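Monomethylamine methyltransferase MtmB1 (Methanosarcina barkeri, PDB 1NTH) catalyses the transfer of the methyl group of monomethylamine to the corrinoid cofactor of its partner protein MtmC, a step in methanogenesis from methylamine. Local coordinates at residues Tyr86-Gln99 and His282-His294. Numbering follows the deposited sequence.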
loop_
_atom_site.group_PDB
_atom_site.type_symbol
_atom_site.label_atom_id
_atom_site.label_comp_id
_atom_site.label_asym_id
_atom_site.label_seq_id
_atom_site.Cartn_x
_atom_site.Cartn_y
_atom_site.Cartn_z
ATOM N N TYR A 86 39.659 -7.090 11.975
ATOM C CA TYR A 86 39.370 -6.639 10.618
ATOM C C TYR A 86 40.699 -6.501 9.886
ATOM O O TYR A 86 41.758 -6.450 10.514
ATOM C CB TYR A 86 38.724 -5.251 10.617
ATOM C CG TYR A 86 37.434 -5.124 11.382
ATOM C CD1 TYR A 86 37.348 -4.304 12.506
ATOM C CD2 TYR A 86 36.287 -5.793 10.966
ATOM C CE1 TYR A 86 36.151 -4.150 13.193
ATOM C CE2 TYR A 86 35.086 -5.648 11.647
ATOM C CZ TYR A 86 35.024 -4.826 12.759
ATOM O OH TYR A 86 33.837 -4.682 13.435
ATOM N N THR A 87 40.647 -6.439 8.559
ATOM C CA THR A 87 41.859 -6.220 7.780
ATOM C C THR A 87 41.756 -4.768 7.325
ATOM O O THR A 87 40.666 -4.186 7.335
ATOM C CB THR A 87 41.946 -7.124 6.536
ATOM O OG1 THR A 87 40.907 -6.773 5.614
ATOM C CG2 THR A 87 41.819 -8.591 6.925
ATOM N N GLU A 88 42.879 -4.183 6.934
ATOM C CA GLU A 88 42.892 -2.797 6.489
ATOM C C GLU A 88 41.979 -2.583 5.287
ATOM O O GLU A 88 41.256 -1.590 5.218
ATOM C CB GLU A 88 44.313 -2.371 6.121
ATOM C CG GLU A 88 44.466 -0.876 5.927
ATOM C CD GLU A 88 45.876 -0.488 5.536
ATOM O OE1 GLU A 88 46.825 -1.109 6.058
ATOM O OE2 GLU A 88 46.035 0.444 4.719
ATOM N N ASP A 89 42.012 -3.516 4.343
ATOM C CA ASP A 89 41.186 -3.400 3.150
ATOM C C ASP A 89 39.696 -3.475 3.459
ATOM O O ASP A 89 38.889 -2.837 2.784
ATOM C CB ASP A 89 41.559 -4.475 2.130
ATOM C CG ASP A 89 42.945 -4.269 1.554
ATOM O OD1 ASP A 89 43.315 -3.103 1.299
ATOM O OD2 ASP A 89 43.659 -5.272 1.344
ATOM N N GLU A 90 39.326 -4.252 4.473
ATOM C CA GLU A 90 37.919 -4.366 4.845
ATOM C C GLU A 90 37.439 -3.053 5.445
ATOM O O GLU A 90 36.319 -2.614 5.177
ATOM C CB GLU A 90 37.709 -5.501 5.854
ATOM C CG GLU A 90 38.041 -6.876 5.302
ATOM C CD GLU A 90 37.937 -7.977 6.343
ATOM O OE1 GLU A 90 38.075 -7.681 7.550
ATOM O OE2 GLU A 90 37.735 -9.145 5.944
ATOM N N ILE A 91 38.282 -2.423 6.259
ATOM C CA ILE A 91 37.902 -1.158 6.869
ATOM C C ILE A 91 37.729 -0.073 5.808
ATOM O O ILE A 91 36.774 0.705 5.861
ATOM C CB ILE A 91 38.943 -0.700 7.920
ATOM C CG1 ILE A 91 39.045 -1.753 9.030
ATOM C CG2 ILE A 91 38.522 0.640 8.523
ATOM C CD1 ILE A 91 40.075 -1.424 10.105
ATOM N N TRP A 92 38.639 -0.021 4.839
ATOM C CA TRP A 92 38.533 0.988 3.788
ATOM C C TRP A 92 37.309 0.772 2.903
ATOM O O TRP A 92 36.689 1.737 2.453
ATOM C CB TRP A 92 39.807 1.019 2.939
ATOM C CG TRP A 92 40.874 1.869 3.560
ATOM C CD1 TRP A 92 42.113 1.467 3.975
ATOM C CD2 TRP A 92 40.780 3.266 3.869
ATOM N NE1 TRP A 92 42.794 2.528 4.527
ATOM C CE2 TRP A 92 42.000 3.644 4.474
ATOM C CE3 TRP A 92 39.782 4.235 3.694
ATOM C CZ2 TRP A 92 42.249 4.952 4.905
ATOM C CZ3 TRP A 92 40.030 5.538 4.123
ATOM C CH2 TRP A 92 41.256 5.881 4.723
ATOM N N ASP A 93 36.964 -0.486 2.650
ATOM C CA ASP A 93 35.790 -0.789 1.836
ATOM C C ASP A 93 34.555 -0.212 2.525
ATOM O O ASP A 93 33.666 0.329 1.873
ATOM C CB ASP A 93 35.643 -2.305 1.659
ATOM C CG ASP A 93 34.333 -2.697 0.985
ATOM O OD1 ASP A 93 33.519 -3.378 1.640
ATOM O OD2 ASP A 93 34.121 -2.328 -0.193
ATOM N N ALA A 94 34.510 -0.309 3.851
ATOM C CA ALA A 94 33.380 0.221 4.605
ATOM C C ALA A 94 33.367 1.747 4.569
ATOM O O ALA A 94 32.343 2.358 4.269
ATOM C CB ALA A 94 33.434 -0.271 6.053
ATOM N N ILE A 95 34.506 2.363 4.873
ATOM C CA ILE A 95 34.598 3.820 4.874
ATOM C C ILE A 95 34.338 4.418 3.492
ATOM O O ILE A 95 33.687 5.458 3.374
ATOM C CB ILE A 95 35.989 4.290 5.360
ATOM C CG1 ILE A 95 36.181 3.903 6.827
ATOM C CG2 ILE A 95 36.125 5.802 5.190
ATOM C CD1 ILE A 95 37.570 4.220 7.358
ATOM N N ASN A 96 34.835 3.754 2.453
ATOM C CA ASN A 96 34.671 4.246 1.087
ATOM C C ASN A 96 33.267 4.085 0.517
ATOM O O ASN A 96 32.980 4.586 -0.571
ATOM C CB ASN A 96 35.664 3.554 0.145
ATOM C CG ASN A 96 37.097 3.992 0.380
ATOM O OD1 ASN A 96 37.354 5.146 0.715
ATOM N ND2 ASN A 96 38.041 3.077 0.179
ATOM N N ASN A 97 32.395 3.395 1.239
ATOM C CA ASN A 97 31.036 3.177 0.750
ATOM C C ASN A 97 29.971 3.398 1.815
ATOM O O ASN A 97 29.147 2.522 2.068
ATOM C CB ASN A 97 30.910 1.759 0.183
ATOM C CG ASN A 97 31.797 1.537 -1.028
ATOM O OD1 ASN A 97 32.839 0.876 -0.950
ATOM N ND2 ASN A 97 31.395 2.103 -2.156
ATOM N N VAL A 98 29.989 4.569 2.441
ATOM C CA VAL A 98 29.009 4.877 3.469
ATOM C C VAL A 98 27.783 5.514 2.832
ATOM O O VAL A 98 27.849 6.011 1.708
ATOM C CB VAL A 98 29.587 5.843 4.530
ATOM C CG1 VAL A 98 30.746 5.173 5.260
ATOM C CG2 VAL A 98 30.051 7.135 3.871
ATOM N N GLN A 99 26.664 5.488 3.550
ATOM C CA GLN A 99 25.435 6.088 3.046
ATOM C C GLN A 99 25.662 7.595 2.963
ATOM O O GLN A 99 26.122 8.215 3.922
ATOM C CB GLN A 99 24.269 5.760 3.979
ATOM C CG GLN A 99 22.927 6.306 3.514
ATOM C CD GLN A 99 21.785 5.345 3.780
ATOM O OE1 GLN A 99 21.879 4.472 4.645
ATOM N NE2 GLN A 99 20.692 5.507 3.040
ATOM N N HIS A 282 33.203 5.317 15.424
ATOM C CA HIS A 282 32.435 5.942 14.343
ATOM C C HIS A 282 32.682 5.070 13.111
ATOM O O HIS A 282 31.770 4.777 12.338
ATOM C CB HIS A 282 32.929 7.365 14.041
ATOM C CG HIS A 282 32.254 8.437 14.840
ATOM N ND1 HIS A 282 32.459 8.603 16.193
ATOM C CD2 HIS A 282 31.391 9.414 14.467
ATOM C CE1 HIS A 282 31.753 9.638 16.618
ATOM N NE2 HIS A 282 31.096 10.147 15.591
ATOM N N ILE A 283 33.935 4.654 12.932
ATOM C CA ILE A 283 34.300 3.804 11.806
ATOM C C ILE A 283 33.683 2.408 11.957
ATOM O O ILE A 283 33.167 1.839 10.995
ATOM C CB ILE A 283 35.847 3.679 11.685
ATOM C CG1 ILE A 283 36.455 5.045 11.341
ATOM C CG2 ILE A 283 36.210 2.666 10.608
ATOM C CD1 ILE A 283 37.992 5.082 11.393
ATOM N N ASN A 284 33.727 1.857 13.165
ATOM C CA ASN A 284 33.164 0.530 13.398
ATOM C C ASN A 284 31.664 0.497 13.081
ATOM O O ASN A 284 31.131 -0.534 12.678
ATOM C CB ASN A 284 33.391 0.099 14.851
ATOM C CG ASN A 284 33.086 -1.368 15.071
ATOM O OD1 ASN A 284 33.595 -2.224 14.351
ATOM N ND2 ASN A 284 32.257 -1.668 16.068
ATOM N N ALA A 285 30.995 1.632 13.255
ATOM C CA ALA A 285 29.564 1.721 12.992
ATOM C C ALA A 285 29.209 1.317 11.561
ATOM O O ALA A 285 28.249 0.581 11.341
ATOM C CB ALA A 285 29.072 3.141 13.260
ATOM N N VAL A 286 29.983 1.790 10.590
ATOM C CA VAL A 286 29.686 1.478 9.192
ATOM C C VAL A 286 30.262 0.144 8.738
ATOM O O VAL A 286 29.987 -0.328 7.635
ATOM C CB VAL A 286 30.192 2.605 8.253
ATOM C CG1 VAL A 286 29.531 3.917 8.633
ATOM C CG2 VAL A 286 31.715 2.738 8.335
ATOM N N LEU A 287 31.044 -0.473 9.611
ATOM C CA LEU A 287 31.681 -1.744 9.315
ATOM C C LEU A 287 30.883 -2.899 9.919
ATOM O O LEU A 287 30.355 -3.752 9.206
ATOM C CB LEU A 287 33.108 -1.700 9.879
ATOM C CG LEU A 287 34.168 -2.762 9.607
ATOM C CD1 LEU A 287 34.369 -2.958 8.117
ATOM C CD2 LEU A 287 35.473 -2.312 10.261
ATOM N N MET A 288 30.780 -2.908 11.241
ATOM C CA MET A 288 30.073 -3.958 11.955
ATOM C C MET A 288 28.548 -3.844 11.907
ATOM O O MET A 288 27.847 -4.845 11.747
ATOM C CB MET A 288 30.538 -3.960 13.416
ATOM C CG MET A 288 29.840 -4.954 14.330
ATOM S SD MET A 288 30.290 -4.686 16.071
ATOM C CE MET A 288 29.201 -3.324 16.489
ATOM N N SER A 289 28.036 -2.624 12.033
ATOM C CA SER A 289 26.593 -2.407 12.071
ATOM C C SER A 289 25.911 -1.983 10.779
ATOM O O SER A 289 24.694 -1.805 10.771
ATOM C CB SER A 289 26.258 -1.369 13.144
ATOM O OG SER A 289 26.791 -1.746 14.400
ATOM N N SER A 290 26.673 -1.827 9.700
ATOM C CA SER A 290 26.106 -1.394 8.419
ATOM C C SER A 290 25.263 -0.141 8.652
ATOM O O SER A 290 24.239 0.068 8.002
ATOM C CB SER A 290 25.225 -2.496 7.818
ATOM O OG SER A 290 25.987 -3.651 7.499
ATOM N N ALA A 291 25.713 0.698 9.577
ATOM C CA ALA A 291 24.983 1.911 9.931
ATOM C C ALA A 291 24.765 2.921 8.811
ATOM O O ALA A 291 25.613 3.096 7.933
ATOM C CB ALA A 291 25.677 2.608 11.099
ATOM N N SER A 292 23.606 3.579 8.861
ATOM C CA SER A 292 23.266 4.636 7.919
ATOM C C SER A 292 23.894 5.885 8.532
ATOM O O SER A 292 24.372 6.767 7.828
ATOM C CB SER A 292 21.750 4.815 7.822
ATOM O OG SER A 292 21.139 3.671 7.253
ATOM N N TRP A 293 23.858 5.957 9.862
ATOM C CA TRP A 293 24.479 7.058 10.584
ATOM C C TRP A 293 24.879 6.591 11.978
ATOM O O TRP A 293 24.384 5.574 12.468
ATOM C CB TRP A 293 23.569 8.303 10.648
ATOM C CG TRP A 293 22.274 8.203 11.416
ATOM C CD1 TRP A 293 21.110 7.620 11.000
ATOM C CD2 TRP A 293 21.975 8.840 12.667
ATOM N NE1 TRP A 293 20.100 7.868 11.903
ATOM C CE2 TRP A 293 20.606 8.615 12.938
ATOM C CE3 TRP A 293 22.732 9.585 13.583
ATOM C CZ2 TRP A 293 19.976 9.109 14.087
ATOM C CZ3 TRP A 293 22.106 10.077 14.727
ATOM C CH2 TRP A 293 20.740 9.837 14.967
ATOM N N HIS A 294 25.798 7.322 12.597
ATOM C CA HIS A 294 26.290 6.963 13.921
ATOM C C HIS A 294 26.013 8.043 14.950
ATOM O O HIS A 294 26.273 9.224 14.712
ATOM C CB HIS A 294 27.798 6.709 13.862
ATOM C CG HIS A 294 28.419 6.456 15.201
ATOM N ND1 HIS A 294 28.258 5.269 15.884
ATOM C CD2 HIS A 294 29.177 7.248 15.995
ATOM C CE1 HIS A 294 28.893 5.341 17.042
ATOM N NE2 HIS A 294 29.458 6.532 17.134
HETATM O O HOH W 1 26.727 7.621 6.637
HETATM O O HOH W 2 27.018 4.779 6.261
#
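Ala94 packs on Leu287 where helix 88-95 crosses helix 282-288 almost perpendicularly (89°), the axes 8.7 Å apart. The two methyls of Leu287 part: CD1 meets Ala94 CB at 3.5 Å, while CD2 sits squarely over one face of the Tyr86 ring, 3.3 Å from its centroid, a CH-pi contact, and also touches Ile91 CG1. With CG anti to the backbone N (chi1 -171°), the Leu287 side chain reaches into segment 86-99. Beyond the ring, Tyr86 OH donates to Asn284 OD1 (2.6 Å) in the carbonyl plane, and Gln232 takes the Asn284 amide nitrogen; held at both ends, the amide is probably fixed in its rotation. An alanine in place of Tyr86 would probably open a gap over Leu287 CD2 and leave Asn284 OD1 without this hydroxyl donor. Farther along, Ile283 CG2 touches Ile91 CG2 (3.7 Å) and Ile95 CD1; Val98 CG1 packs on Val286 CG1. Past the helices, Ser292 OG donates to Gln99 OE1 (2.8 Å), tilted 33° from the carbonyl plane, and two waters bridge backbone atoms: one Gln99 O to Ser292 O, the other Gln99 N to Ala291 O. The contact thus joins helix 88-95 to the outer side of a TIM barrel, at a helix leading into barrel strand 293-300.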